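Local coordinates for peptidoglycan-recognition protein LC (Drosophila melanogaster, PDB 1Z6I) that senses bacterial peptidoglycan and lipopolysaccharide as a membrane receptor with an extracellular amidase-like domain, and activates the imd/Relish immune pathway, at residues Leu9-Gln14 and Leu50-Ile55; Glu16-Glu21 and Asn82-His87; Lys60-Tyr65 and Val77-Asn82; Phe67-Asp72 and Phe100-Ser105. One frame throughout, in Å; residues are numbered along the deposited sequence.

Contact 1 (Leu9-Gln14 and Leu50-Ile55)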
loop_
_atom_site.group_PDB
_atom_site.type_symbol
_atom_site.label_atom_id
_atom_site.label_comp_id
_atom_site.label_asym_id
_atom_site.label_seq_id
_atom_site.Cartn_x
_atom_site.Cartn_y
_atom_site.Cartn_z
ATOM N N LEU A 9 -7.310 15.589 0.360
ATOM C CA LEU A 9 -7.517 16.335 -0.893
ATOM C C LEU A 9 -6.880 15.679 -2.107
ATOM O O LEU A 9 -6.017 16.244 -2.780
ATOM C CB LEU A 9 -7.090 17.812 -0.776
ATOM C CG LEU A 9 -8.155 18.763 -0.213
ATOM C CD1 LEU A 9 -7.767 20.197 -0.494
ATOM C CD2 LEU A 9 -9.575 18.498 -0.755
ATOM N N ALA A 10 -7.374 14.481 -2.382
ATOM C CA ALA A 10 -6.986 13.691 -3.524
ATOM C C ALA A 10 -7.566 14.285 -4.794
ATOM O O ALA A 10 -8.704 14.749 -4.818
ATOM C CB ALA A 10 -7.491 12.275 -3.355
ATOM N N GLN A 11 -6.771 14.270 -5.852
ATOM C CA GLN A 11 -7.298 14.523 -7.175
ATOM C C GLN A 11 -8.176 13.343 -7.555
ATOM O O GLN A 11 -7.951 12.211 -7.096
ATOM C CB GLN A 11 -6.173 14.650 -8.189
ATOM C CG GLN A 11 -5.271 15.824 -7.953
ATOM C CD GLN A 11 -4.292 15.980 -9.071
ATOM O OE1 GLN A 11 -3.437 15.113 -9.275
ATOM N NE2 GLN A 11 -4.422 17.066 -9.829
ATOM N N PRO A 12 -9.174 13.590 -8.396
ATOM C CA PRO A 12 -9.989 12.488 -8.904
ATOM C C PRO A 12 -9.133 11.663 -9.851
ATOM O O PRO A 12 -8.200 12.211 -10.453
ATOM C CB PRO A 12 -11.112 13.199 -9.656
ATOM C CG PRO A 12 -10.520 14.516 -10.050
ATOM C CD PRO A 12 -9.588 14.894 -8.951
ATOM N N PRO A 13 -9.414 10.372 -9.974
ATOM C CA PRO A 13 -8.732 9.561 -10.983
ATOM C C PRO A 13 -8.939 10.137 -12.387
ATOM O O PRO A 13 -10.039 10.574 -12.729
ATOM C CB PRO A 13 -9.382 8.175 -10.834
ATOM C CG PRO A 13 -10.550 8.341 -9.967
ATOM C CD PRO A 13 -10.373 9.583 -9.178
ATOM N N GLN A 14 -7.879 10.141 -13.183
ATOM C CA GLN A 14 -7.929 10.670 -14.545
ATOM C C GLN A 14 -8.846 9.863 -15.457
ATOM O O GLN A 14 -9.327 10.377 -16.455
ATOM C CB GLN A 14 -6.519 10.756 -15.131
ATOM C CG GLN A 14 -5.577 11.669 -14.327
ATOM C CD GLN A 14 -6.182 13.054 -14.045
ATOM O OE1 GLN A 14 -6.392 13.832 -14.983
ATOM N NE2 GLN A 14 -6.481 13.349 -12.767
ATOM N N LEU A 50 2.738 11.561 -4.265
ATOM C CA LEU A 50 2.785 10.242 -4.885
ATOM C C LEU A 50 1.664 10.079 -5.890
ATOM O O LEU A 50 1.874 9.540 -6.965
ATOM C CB LEU A 50 2.699 9.148 -3.822
ATOM C CG LEU A 50 3.927 9.066 -2.918
ATOM C CD1 LEU A 50 3.565 8.381 -1.608
ATOM C CD2 LEU A 50 5.093 8.344 -3.612
ATOM N N GLN A 51 0.474 10.559 -5.555
ATOM C CA GLN A 51 -0.595 10.611 -6.543
ATOM C C GLN A 51 -0.141 11.387 -7.776
ATOM O O GLN A 51 -0.254 10.901 -8.894
ATOM C CB GLN A 51 -1.846 11.253 -5.983
ATOM C CG GLN A 51 -3.023 11.134 -6.940
ATOM C CD GLN A 51 -4.245 11.852 -6.455
ATOM O OE1 GLN A 51 -4.145 12.948 -5.898
ATOM N NE2 GLN A 51 -5.409 11.237 -6.640
ATOM N N THR A 52 0.391 12.583 -7.563
ATOM C CA THR A 52 0.835 13.434 -8.660
ATOM C C THR A 52 1.920 12.729 -9.480
ATOM O O THR A 52 1.851 12.698 -10.705
ATOM C CB THR A 52 1.323 14.794 -8.116
ATOM O OG1 THR A 52 0.191 15.580 -7.716
ATOM C CG2 THR A 52 1.992 15.627 -9.207
ATOM N N TYR A 53 2.896 12.143 -8.790
ATOM C CA TYR A 53 3.936 11.359 -9.435
ATOM C C TYR A 53 3.318 10.217 -10.250
ATOM O O TYR A 53 3.539 10.125 -11.450
ATOM C CB TYR A 53 4.926 10.822 -8.395
ATOM C CG TYR A 53 6.034 9.985 -8.989
ATOM C CD1 TYR A 53 7.144 10.578 -9.577
ATOM C CD2 TYR A 53 5.973 8.584 -8.967
ATOM C CE1 TYR A 53 8.171 9.800 -10.136
ATOM C CE2 TYR A 53 6.990 7.805 -9.530
ATOM C CZ TYR A 53 8.085 8.421 -10.104
ATOM O OH TYR A 53 9.093 7.661 -10.645
ATOM N N ASP A 54 2.496 9.392 -9.608
ATOM C CA ASP A 54 1.913 8.221 -10.266
ATOM C C ASP A 54 1.154 8.582 -11.548
ATOM O O ASP A 54 1.223 7.848 -12.526
ATOM C CB ASP A 54 1.020 7.429 -9.295
ATOM C CG ASP A 54 1.826 6.712 -8.201
ATOM O OD1 ASP A 54 3.073 6.738 -8.242
ATOM O OD2 ASP A 54 1.304 6.100 -7.254
ATOM N N ILE A 55 0.471 9.728 -11.545
ATOM C CA ILE A 55 -0.287 10.215 -12.705
ATOM C C ILE A 55 0.627 10.848 -13.771
ATOM O O ILE A 55 0.587 10.468 -14.936
ATOM C CB ILE A 55 -1.352 11.247 -12.237
ATOM C CG1 ILE A 55 -2.438 10.562 -11.398
ATOM C CG2 ILE A 55 -1.984 11.980 -13.429
ATOM C CD1 ILE A 55 -3.495 11.529 -10.856
#

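Contact 2 (Glu16-Glu21 and Asn82-His87)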
loop_
_atom_site.group_PDB
_atom_site.type_symbol
_atom_site.label_atom_id
_atom_site.label_comp_id
_atom_site.label_asym_id
_atom_site.label_seq_id
_atom_site.Cartn_x
_atom_site.Cartn_y
_atom_site.Cartn_z
ATOM N N GLU A 16 -11.848 6.233 -15.122
ATOM C CA GLU A 16 -12.477 5.226 -14.281
ATOM C C GLU A 16 -11.524 4.037 -14.011
ATOM O O GLU A 16 -10.652 3.698 -14.832
ATOM C CB GLU A 16 -13.791 4.757 -14.916
ATOM C CG GLU A 16 -14.878 5.837 -14.935
ATOM C CD GLU A 16 -16.079 5.498 -14.068
ATOM O OE1 GLU A 16 -15.918 4.762 -13.065
ATOM O OE2 GLU A 16 -17.194 5.970 -14.395
ATOM N N ILE A 17 -11.690 3.430 -12.841
ATOM C CA ILE A 17 -10.830 2.343 -12.398
ATOM C C ILE A 17 -11.677 1.102 -12.130
ATOM O O ILE A 17 -12.721 1.195 -11.491
ATOM C CB ILE A 17 -10.043 2.790 -11.143
ATOM C CG1 ILE A 17 -9.073 3.907 -11.541
ATOM C CG2 ILE A 17 -9.307 1.589 -10.458
ATOM C CD1 ILE A 17 -8.162 4.344 -10.453
ATOM N N PRO A 18 -11.236 -0.059 -12.609
ATOM C CA PRO A 18 -12.010 -1.289 -12.427
ATOM C C PRO A 18 -12.144 -1.694 -10.958
ATOM O O PRO A 18 -11.293 -1.351 -10.120
ATOM C CB PRO A 18 -11.212 -2.333 -13.217
ATOM C CG PRO A 18 -9.830 -1.789 -13.318
ATOM C CD PRO A 18 -9.980 -0.300 -13.345
ATOM N N ASP A 19 -13.233 -2.398 -10.652
ATOM C CA ASP A 19 -13.450 -2.922 -9.318
ATOM C C ASP A 19 -12.578 -4.169 -9.131
ATOM O O ASP A 19 -12.125 -4.779 -10.096
ATOM C CB ASP A 19 -14.939 -3.249 -9.068
ATOM C CG ASP A 19 -15.776 -2.012 -8.713
ATOM O OD1 ASP A 19 -17.020 -2.102 -8.775
ATOM O OD2 ASP A 19 -15.300 -0.915 -8.354
ATOM N N LEU A 20 -12.358 -4.508 -7.866
ATOM C CA LEU A 20 -11.583 -5.657 -7.446
ATOM C C LEU A 20 -12.528 -6.791 -7.095
ATOM O O LEU A 20 -13.531 -6.562 -6.406
ATOM C CB LEU A 20 -10.808 -5.295 -6.178
ATOM C CG LEU A 20 -9.310 -5.520 -6.092
ATOM C CD1 LEU A 20 -8.918 -5.451 -4.612
ATOM C CD2 LEU A 20 -8.877 -6.827 -6.757
ATOM N N GLU A 21 -12.209 -8.004 -7.549
ATOM C CA GLU A 21 -12.883 -9.200 -7.058
ATOM C C GLU A 21 -12.545 -9.385 -5.586
ATOM O O GLU A 21 -11.379 -9.502 -5.243
ATOM C CB GLU A 21 -12.456 -10.438 -7.856
ATOM C CG GLU A 21 -12.631 -11.776 -7.132
ATOM C CD GLU A 21 -11.298 -12.420 -6.784
ATOM O OE1 GLU A 21 -10.537 -11.882 -5.923
ATOM O OE2 GLU A 21 -10.998 -13.474 -7.390
ATOM N N ASN A 82 -11.990 -1.611 -2.627
ATOM C CA ASN A 82 -12.881 -2.126 -3.645
ATOM C C ASN A 82 -12.464 -1.796 -5.065
ATOM O O ASN A 82 -13.137 -2.213 -6.004
ATOM C CB ASN A 82 -14.287 -1.580 -3.379
ATOM C CG ASN A 82 -14.762 -1.849 -1.953
ATOM O OD1 ASN A 82 -14.562 -2.940 -1.415
ATOM N ND2 ASN A 82 -15.379 -0.849 -1.329
ATOM N N LYS A 83 -11.375 -1.044 -5.233
ATOM C CA LYS A 83 -10.845 -0.734 -6.560
ATOM C C LYS A 83 -9.541 -1.490 -6.784
ATOM O O LYS A 83 -8.866 -1.882 -5.833
ATOM C CB LYS A 83 -10.616 0.774 -6.712
ATOM C CG LYS A 83 -11.891 1.624 -6.805
ATOM C CD LYS A 83 -12.880 1.102 -7.855
ATOM C CE LYS A 83 -13.693 2.209 -8.495
ATOM N NZ LYS A 83 -14.419 1.749 -9.716
ATOM N N MET A 84 -9.192 -1.692 -8.052
ATOM C CA MET A 84 -7.994 -2.430 -8.427
ATOM C C MET A 84 -6.763 -1.528 -8.378
ATOM O O MET A 84 -6.735 -0.495 -9.025
ATOM C CB MET A 84 -8.155 -3.026 -9.828
ATOM C CG MET A 84 -7.320 -4.275 -10.045
ATOM S SD MET A 84 -7.118 -4.752 -11.743
ATOM C CE MET A 84 -8.643 -5.650 -12.065
ATOM N N GLY A 85 -5.753 -1.912 -7.595
ATOM C CA GLY A 85 -4.475 -1.214 -7.579
ATOM C C GLY A 85 -3.688 -1.438 -8.863
ATOM O O GLY A 85 -4.043 -2.305 -9.665
ATOM N N ALA A 86 -2.647 -0.635 -9.072
ATOM C CA ALA A 86 -1.718 -0.828 -10.184
ATOM C C ALA A 86 -0.299 -1.081 -9.675
ATOM O O ALA A 86 0.660 -0.930 -10.415
ATOM C CB ALA A 86 -1.732 0.370 -11.091
ATOM N N HIS A 87 -0.193 -1.494 -8.417
ATOM C CA HIS A 87 1.083 -1.718 -7.741
ATOM C C HIS A 87 2.089 -2.602 -8.488
ATOM O O HIS A 87 3.259 -2.265 -8.543
ATOM C CB HIS A 87 0.848 -2.253 -6.318
ATOM C CG HIS A 87 -0.244 -3.274 -6.216
ATOM N ND1 HIS A 87 -1.579 -2.950 -6.313
ATOM C CD2 HIS A 87 -0.197 -4.609 -5.998
ATOM C CE1 HIS A 87 -2.304 -4.044 -6.176
ATOM N NE2 HIS A 87 -1.489 -5.066 -5.984
#

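Contact 3 (Lys60-Tyr65 and Val77-Asn82). With SO4 (sulfate ion), chain C.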
loop_
_atom_site.group_PDB
_atom_site.type_symbol
_atom_site.label_atom_id
_atom_site.label_comp_id
_atom_site.label_asym_id
_atom_site.label_seq_id
_atom_site.Cartn_x
_atom_site.Cartn_y
_atom_site.Cartn_z
ATOM N N LYS A 60 -0.128 6.515 -14.616
ATOM C CA LYS A 60 -1.258 5.750 -14.136
ATOM C C LYS A 60 -2.465 6.685 -14.114
ATOM O O LYS A 60 -2.337 7.907 -14.220
ATOM C CB LYS A 60 -0.980 5.214 -12.731
ATOM C CG LYS A 60 0.368 4.518 -12.544
ATOM C CD LYS A 60 0.325 3.067 -12.998
ATOM C CE LYS A 60 1.674 2.363 -12.832
ATOM N NZ LYS A 60 2.396 2.788 -11.594
ATOM N N CYS A 61 -3.642 6.105 -13.978
ATOM C CA CYS A 61 -4.855 6.888 -13.860
ATOM C C CYS A 61 -5.041 7.482 -12.465
ATOM O O CYS A 61 -5.820 8.406 -12.290
ATOM C CB CYS A 61 -6.044 6.022 -14.250
ATOM S SG CYS A 61 -5.963 5.670 -16.020
ATOM N N ASP A 62 -4.326 6.942 -11.482
ATOM C CA ASP A 62 -4.464 7.347 -10.082
ATOM C C ASP A 62 -3.288 6.809 -9.261
ATOM O O ASP A 62 -2.490 5.994 -9.744
ATOM C CB ASP A 62 -5.784 6.788 -9.526
ATOM C CG ASP A 62 -6.301 7.546 -8.301
ATOM O OD1 ASP A 62 -5.732 8.606 -7.929
ATOM O OD2 ASP A 62 -7.299 7.141 -7.656
ATOM N N ILE A 63 -3.172 7.281 -8.026
ATOM C CA ILE A 63 -2.192 6.752 -7.088
ATOM C C ILE A 63 -2.282 5.234 -7.155
ATOM O O ILE A 63 -3.372 4.689 -7.140
ATOM C CB ILE A 63 -2.453 7.314 -5.660
ATOM C CG1 ILE A 63 -1.284 7.007 -4.723
ATOM C CG2 ILE A 63 -3.739 6.790 -5.067
ATOM C CD1 ILE A 63 -1.289 7.873 -3.475
ATOM N N ALA A 64 -1.145 4.557 -7.256
ATOM C CA ALA A 64 -1.117 3.133 -7.596
ATOM C C ALA A 64 -1.717 2.196 -6.543
ATOM O O ALA A 64 -2.162 1.096 -6.878
ATOM C CB ALA A 64 0.294 2.710 -7.891
ATOM N N TYR A 65 -1.757 2.647 -5.291
ATOM C CA TYR A 65 -1.925 1.754 -4.154
ATOM C C TYR A 65 -3.321 1.786 -3.577
ATOM O O TYR A 65 -4.014 2.798 -3.648
ATOM C CB TYR A 65 -0.941 2.136 -3.048
ATOM C CG TYR A 65 0.448 2.476 -3.545
ATOM C CD1 TYR A 65 1.304 1.481 -4.000
ATOM C CD2 TYR A 65 0.902 3.791 -3.560
ATOM C CE1 TYR A 65 2.579 1.784 -4.449
ATOM C CE2 TYR A 65 2.174 4.100 -4.000
ATOM C CZ TYR A 65 3.005 3.094 -4.448
ATOM O OH TYR A 65 4.267 3.387 -4.897
ATOM N N VAL A 77 -5.885 6.343 2.516
ATOM C CA VAL A 77 -6.628 5.671 1.452
ATOM C C VAL A 77 -6.223 6.197 0.081
ATOM O O VAL A 77 -6.434 7.370 -0.227
ATOM C CB VAL A 77 -8.138 5.869 1.638
ATOM C CG1 VAL A 77 -8.937 5.194 0.515
ATOM C CG2 VAL A 77 -8.577 5.333 3.007
ATOM N N GLY A 78 -5.621 5.325 -0.725
ATOM C CA GLY A 78 -5.454 5.574 -2.150
ATOM C C GLY A 78 -6.692 5.083 -2.867
ATOM O O GLY A 78 -7.734 5.683 -2.751
ATOM N N ARG A 79 -6.598 3.957 -3.565
ATOM C CA ARG A 79 -7.751 3.415 -4.285
ATOM C C ARG A 79 -8.764 2.721 -3.388
ATOM O O ARG A 79 -9.924 2.631 -3.747
ATOM C CB ARG A 79 -7.299 2.473 -5.388
ATOM C CG ARG A 79 -6.459 3.168 -6.435
ATOM C CD ARG A 79 -6.137 2.321 -7.644
ATOM N NE ARG A 79 -5.081 2.944 -8.432
ATOM C CZ ARG A 79 -4.808 2.665 -9.697
ATOM N NH1 ARG A 79 -5.504 1.759 -10.376
ATOM N NH2 ARG A 79 -3.829 3.320 -10.300
ATOM N N GLY A 80 -8.335 2.231 -2.228
ATOM C CA GLY A 80 -9.248 1.674 -1.243
ATOM C C GLY A 80 -9.468 0.184 -1.415
ATOM O O GLY A 80 -8.766 -0.479 -2.188
ATOM N N TRP A 81 -10.458 -0.329 -0.683
ATOM C CA TRP A 81 -10.737 -1.761 -0.584
ATOM C C TRP A 81 -11.210 -2.386 -1.888
ATOM O O TRP A 81 -10.886 -3.533 -2.195
ATOM C CB TRP A 81 -11.851 -2.016 0.433
ATOM C CG TRP A 81 -11.485 -1.780 1.836
ATOM C CD1 TRP A 81 -12.093 -0.918 2.700
ATOM C CD2 TRP A 81 -10.450 -2.429 2.578
ATOM N NE1 TRP A 81 -11.489 -0.982 3.932
ATOM C CE2 TRP A 81 -10.475 -1.901 3.883
ATOM C CE3 TRP A 81 -9.503 -3.409 2.274
ATOM C CZ2 TRP A 81 -9.597 -2.314 4.873
ATOM C CZ3 TRP A 81 -8.625 -3.805 3.248
ATOM C CH2 TRP A 81 -8.676 -3.263 4.539
ATOM N N ASN A 82 -11.990 -1.611 -2.627
ATOM C CA ASN A 82 -12.881 -2.126 -3.645
ATOM C C ASN A 82 -12.464 -1.796 -5.065
ATOM O O ASN A 82 -13.137 -2.213 -6.004
ATOM C CB ASN A 82 -14.287 -1.580 -3.379
ATOM C CG ASN A 82 -14.762 -1.849 -1.953
ATOM O OD1 ASN A 82 -14.562 -2.940 -1.415
ATOM N ND2 ASN A 82 -15.379 -0.849 -1.329
HETATM S S SO4 C . -3.956 2.298 -13.978
HETATM O O1 SO4 C . -4.903 1.450 -13.258
HETATM O O2 SO4 C . -4.662 2.930 -15.080
HETATM O O3 SO4 C . -3.455 3.332 -13.088
HETATM O O4 SO4 C . -2.816 1.527 -14.489
#

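Contact 4 (Phe67-Asp72 and Phe100-Ser105). With SO4 (sulfate ion), chain D.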
loop_
_atom_site.group_PDB
_atom_site.type_symbol
_atom_site.label_atom_id
_atom_site.label_comp_id
_atom_site.label_asym_id
_atom_site.label_seq_id
_atom_site.Cartn_x
_atom_site.Cartn_y
_atom_site.Cartn_z
ATOM N N PHE A 67 -3.892 1.204 -0.218
ATOM C CA PHE A 67 -3.663 1.918 1.039
ATOM C C PHE A 67 -2.213 2.366 1.169
ATOM O O PHE A 67 -1.314 1.759 0.587
ATOM C CB PHE A 67 -4.047 1.019 2.213
ATOM C CG PHE A 67 -5.497 0.691 2.232
ATOM C CD1 PHE A 67 -6.417 1.634 2.660
ATOM C CD2 PHE A 67 -5.953 -0.531 1.765
ATOM C CE1 PHE A 67 -7.760 1.361 2.646
ATOM C CE2 PHE A 67 -7.300 -0.812 1.757
ATOM C CZ PHE A 67 -8.208 0.140 2.193
ATOM N N LEU A 68 -2.002 3.434 1.929
ATOM C CA LEU A 68 -0.660 3.909 2.251
ATOM C C LEU A 68 -0.534 4.038 3.759
ATOM O O LEU A 68 -1.380 4.626 4.422
ATOM C CB LEU A 68 -0.356 5.242 1.574
ATOM C CG LEU A 68 -0.338 5.179 0.049
ATOM C CD1 LEU A 68 -1.703 5.495 -0.500
ATOM C CD2 LEU A 68 0.697 6.124 -0.535
ATOM N N ILE A 69 0.525 3.478 4.306
ATOM C CA ILE A 69 0.726 3.519 5.731
ATOM C C ILE A 69 1.860 4.505 6.044
ATOM O O ILE A 69 2.984 4.358 5.576
ATOM C CB ILE A 69 0.960 2.087 6.234
ATOM C CG1 ILE A 69 -0.161 1.189 5.665
ATOM C CG2 ILE A 69 1.004 2.050 7.748
ATOM C CD1 ILE A 69 -0.434 -0.085 6.419
ATOM N N GLY A 70 1.521 5.540 6.807
ATOM C CA GLY A 70 2.460 6.578 7.191
ATOM C C GLY A 70 3.193 6.235 8.474
ATOM O O GLY A 70 2.677 5.502 9.322
ATOM N N GLY A 71 4.387 6.803 8.620
ATOM C CA GLY A 71 5.218 6.602 9.792
ATOM C C GLY A 71 4.576 7.133 11.055
ATOM O O GLY A 71 5.022 6.819 12.160
ATOM N N ASP A 72 3.537 7.947 10.887
ATOM C CA ASP A 72 2.712 8.409 11.995
ATOM C C ASP A 72 1.707 7.363 12.504
ATOM O O ASP A 72 0.899 7.659 13.379
ATOM C CB ASP A 72 1.975 9.690 11.582
ATOM C CG ASP A 72 0.904 9.452 10.519
ATOM O OD1 ASP A 72 1.023 8.464 9.747
ATOM O OD2 ASP A 72 -0.085 10.217 10.381
ATOM N N PHE A 100 -0.546 -2.594 0.385
ATOM C CA PHE A 100 -0.213 -1.701 1.491
ATOM C C PHE A 100 1.142 -1.072 1.154
ATOM O O PHE A 100 2.168 -1.747 1.187
ATOM C CB PHE A 100 -0.059 -2.485 2.802
ATOM C CG PHE A 100 -1.349 -3.058 3.380
ATOM C CD1 PHE A 100 -2.565 -2.968 2.728
ATOM C CD2 PHE A 100 -1.308 -3.714 4.605
ATOM C CE1 PHE A 100 -3.707 -3.503 3.277
ATOM C CE2 PHE A 100 -2.449 -4.251 5.167
ATOM C CZ PHE A 100 -3.654 -4.146 4.499
ATOM N N ALA A 101 1.164 0.215 0.835
ATOM C CA ALA A 101 2.422 0.884 0.458
ATOM C C ALA A 101 2.965 1.656 1.640
ATOM O O ALA A 101 2.241 2.401 2.262
ATOM C CB ALA A 101 2.200 1.812 -0.712
ATOM N N TYR A 102 4.241 1.495 1.946
ATOM C CA TYR A 102 4.814 2.125 3.136
ATOM C C TYR A 102 5.545 3.392 2.729
ATOM O O TYR A 102 6.494 3.339 1.947
ATOM C CB TYR A 102 5.708 1.133 3.903
ATOM C CG TYR A 102 4.863 0.037 4.518
ATOM C CD1 TYR A 102 4.507 0.069 5.868
ATOM C CD2 TYR A 102 4.351 -0.987 3.730
ATOM C CE1 TYR A 102 3.694 -0.919 6.419
ATOM C CE2 TYR A 102 3.541 -1.974 4.268
ATOM C CZ TYR A 102 3.217 -1.938 5.611
ATOM O OH TYR A 102 2.404 -2.915 6.126
ATOM N N ILE A 103 5.065 4.523 3.254
ATOM C CA ILE A 103 5.605 5.840 2.940
ATOM C C ILE A 103 7.023 5.921 3.473
ATOM O O ILE A 103 7.246 6.041 4.677
ATOM C CB ILE A 103 4.723 6.996 3.526
ATOM C CG1 ILE A 103 3.268 6.864 3.072
ATOM C CG2 ILE A 103 5.263 8.372 3.078
ATOM C CD1 ILE A 103 2.331 7.922 3.630
ATOM N N GLY A 104 7.977 5.799 2.563
ATOM C CA GLY A 104 9.381 5.875 2.893
ATOM C C GLY A 104 10.230 4.979 2.012
ATOM O O GLY A 104 9.741 4.286 1.136
ATOM N N SER A 105 11.528 5.033 2.254
ATOM C CA SER A 105 12.500 4.155 1.627
ATOM C C SER A 105 12.979 3.240 2.735
ATOM O O SER A 105 13.348 3.731 3.810
ATOM C CB SER A 105 13.667 4.975 1.094
ATOM O OG SER A 105 14.454 4.201 0.218
HETATM S S SO4 D . 17.008 3.639 2.959
HETATM O O1 SO4 D . 16.237 2.763 3.831
HETATM O O2 SO4 D . 16.616 3.399 1.573
HETATM O O3 SO4 D . 16.722 5.014 3.361
HETATM O O4 SO4 D . 18.438 3.375 3.088
HETATM O O HOH W 1 6.560 7.127 6.793
#

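Contact 1 (Leu9-Gln14 and Leu50-Ile55)
The side-chain amide of Q51 pairs with the backbone of Q11 through two hydrogen bonds, one given and one taken. Q51 projects from helix 40-56 of the amidase-like PGRP domain, and Q11 belongs to the long loop between strands 2-3 and 24-31. OE1 of Q51 accepts from Q11 N at 2.9 Å, while NE2 of Q51 donates to Q11 O at 2.8 Å. The second bond is the more bent, 137° at the hydrogen, and Q11 O lies somewhat out of the Q51 amide plane. Q51 gets this far because CG stands anti to the backbone N (chi1 -172°) and the chain stays extended to CD. NE2 has another partner, D62 OD1, consistent with nitrogen at that end of the amide. Replacing Q51 with leucine would probably leave both the N-H and the C=O of Q11 without these mates and take a donor from D62. The chain of Q11 runs slantwise past Q51, its CB 3.5 Å from Q51 OE1, and its own amide is turned 68° from that of Q51. One turn of helix further on, I55 supplies the apolar part of this surface contact. Q14 crosses it at about a right angle, with CG of Q14 lying 3.7 Å from CG2 of I55.

Contact 2 (Glu16-Glu21 and Asn82-His87)
The backbones of D19 and K83 meet in a single bridge, their CA atoms 4.4 Å apart, with M84 N bonded to P18 O (3.0 Å) and L20 N to N82 O (3.1 Å). This isolated beta bridge ties two loops of the amidase-like PGRP domain, one leading into strand 24-31 and the other following strand 75-77. The L20 bond reaches N82 O from well above its carbonyl plane, and the same oxygen takes a CA-H...O contact from D19.

K83 carries the polar side of the contact. Its chain bends at chi2 (-51°) and again at chi3, curling back so that NZ makes a salt bridge to OD2 of D19 at 3.1 Å, coming from above the carboxylate plane. NZ also lies close to I17 O, in a contact modelled too short to be taken literally. With E16 a little farther off, the setting is acidic and would probably favour the charged lysine. CB of N82 points away from the bridge, and OD1 of N82 takes a bond from K131.

Apolar groups flank the bridge. M84 crosses P18 at about a right angle, CB of M84 against CG of P18 at 4.1 Å, and L20 lays its CG over the backbone of K83 and M84 while also touching L98 of strand 98-102. I17 sends its CG2 branch to M84 O, 3.6 Å away, and that oxygen accepts a hydrogen bond from R79 NH1.

Contact 3 (Lys60-Tyr65 and Val77-Asn82)
O3 of the chain C sulfate is gripped by two donors, R79 NH2 at 2.8 Å and the backbone N of C61 at 2.9 Å. R79 NH1 holds a second oxygen, O1, through a nearly straight bond, so the sulfur lies in the guanidinium plane at its edge and the ion is clasped by both terminal nitrogens. The other edge of the group serves the loop 60-65. NE gives a bond of 172° to I63 O at 2.8 Å, within 5° of the guanidinium plane, and NH2 also reaches D62 O at 3.0 Å, above that carbonyl's plane. A64 O lies over one face. Together, the bonds to the sulfate, I63 O and D62 O would hold the guanidinium against rotation. Its chain, extended from CG to NE, starts from a backbone that is itself tied down, R79 N to Y65 O. Beside it, G78 packs its CA against CG2 of I63 at 3.6 Å; a CB there would strike Y65 O. A methionine in place of R79 would probably leave the carbonyls of D62 and I63 without their donors and the sulfate without its main clasp. The sulfate probably comes from the crystallisation liquor, and what it meets is an arginine cross-link between two loops of the amidase-like PGRP fold, its outer end able to hold an anion.

Contact 4 (Phe67-Asp72 and Phe100-Ser105)
I69 fits between two aromatic rings of the neighbouring strand: its CB lies 4.1 Å from CE1 of Y102, and its CD1 reaches CD2 of F100 at 4.2 Å. With CG1 beside the backbone N (chi1 -50°), the CD1 end passes slantwise by F100 and touches the Y102 hydroxyl, itself bonded to T119. On the same face F67 and F100 run side by side, CD2 of F67 4.0 Å from CE1 of F100, and W81 meets the F67 ring edge-to-face. Helix 113-129 covers this layer through V118, L122 and L123. L68 and A101 point to the opposite face, where helix 40-56 supplies L50. Strands 67-69 and 98-102 are adjacent parallel strands in the middle of the PGRP fold's mixed sheet, with helices packed on both faces. Their ladder is regular: A101 N to F67 O, I69 N to A101 O at 2.9 Å, then I103 N to I69 O at 3.1 Å. Beyond it the I103 side chain lies against G70, CD1 of I103 3.8 Å from CA of G70. There a water sits between I103 O, modelled very close, and G71 N, which it meets weakly. S105 OG bonds O2 of the chain D sulfate at 2.7 Å.

Overall arrangement
From the N terminus, the loop after strand 2-3 is used twice. Its first part, 9-14, meets helix 40-56 in contact 1, closing the span to 50-55; its second, 16-21, closes a longer one onto the loop 82-87 in contact 2, and the two cross. Contact 3 closes the short span from 60-65 to 77-82, after contact 1 and within that of contact 2, sharing N82 with it. Contact 4 closes 67-72 to 100-105 in the central sheet, crossing contacts 2 and 3. Backbone pairs Q14 with C61 and D54 with K60 join contacts 1 and 3; A86 N to A64 O joins 2 and 3. Contact 4 touches contact 3 at Y65 and A101, contact 1 at L50 and L68.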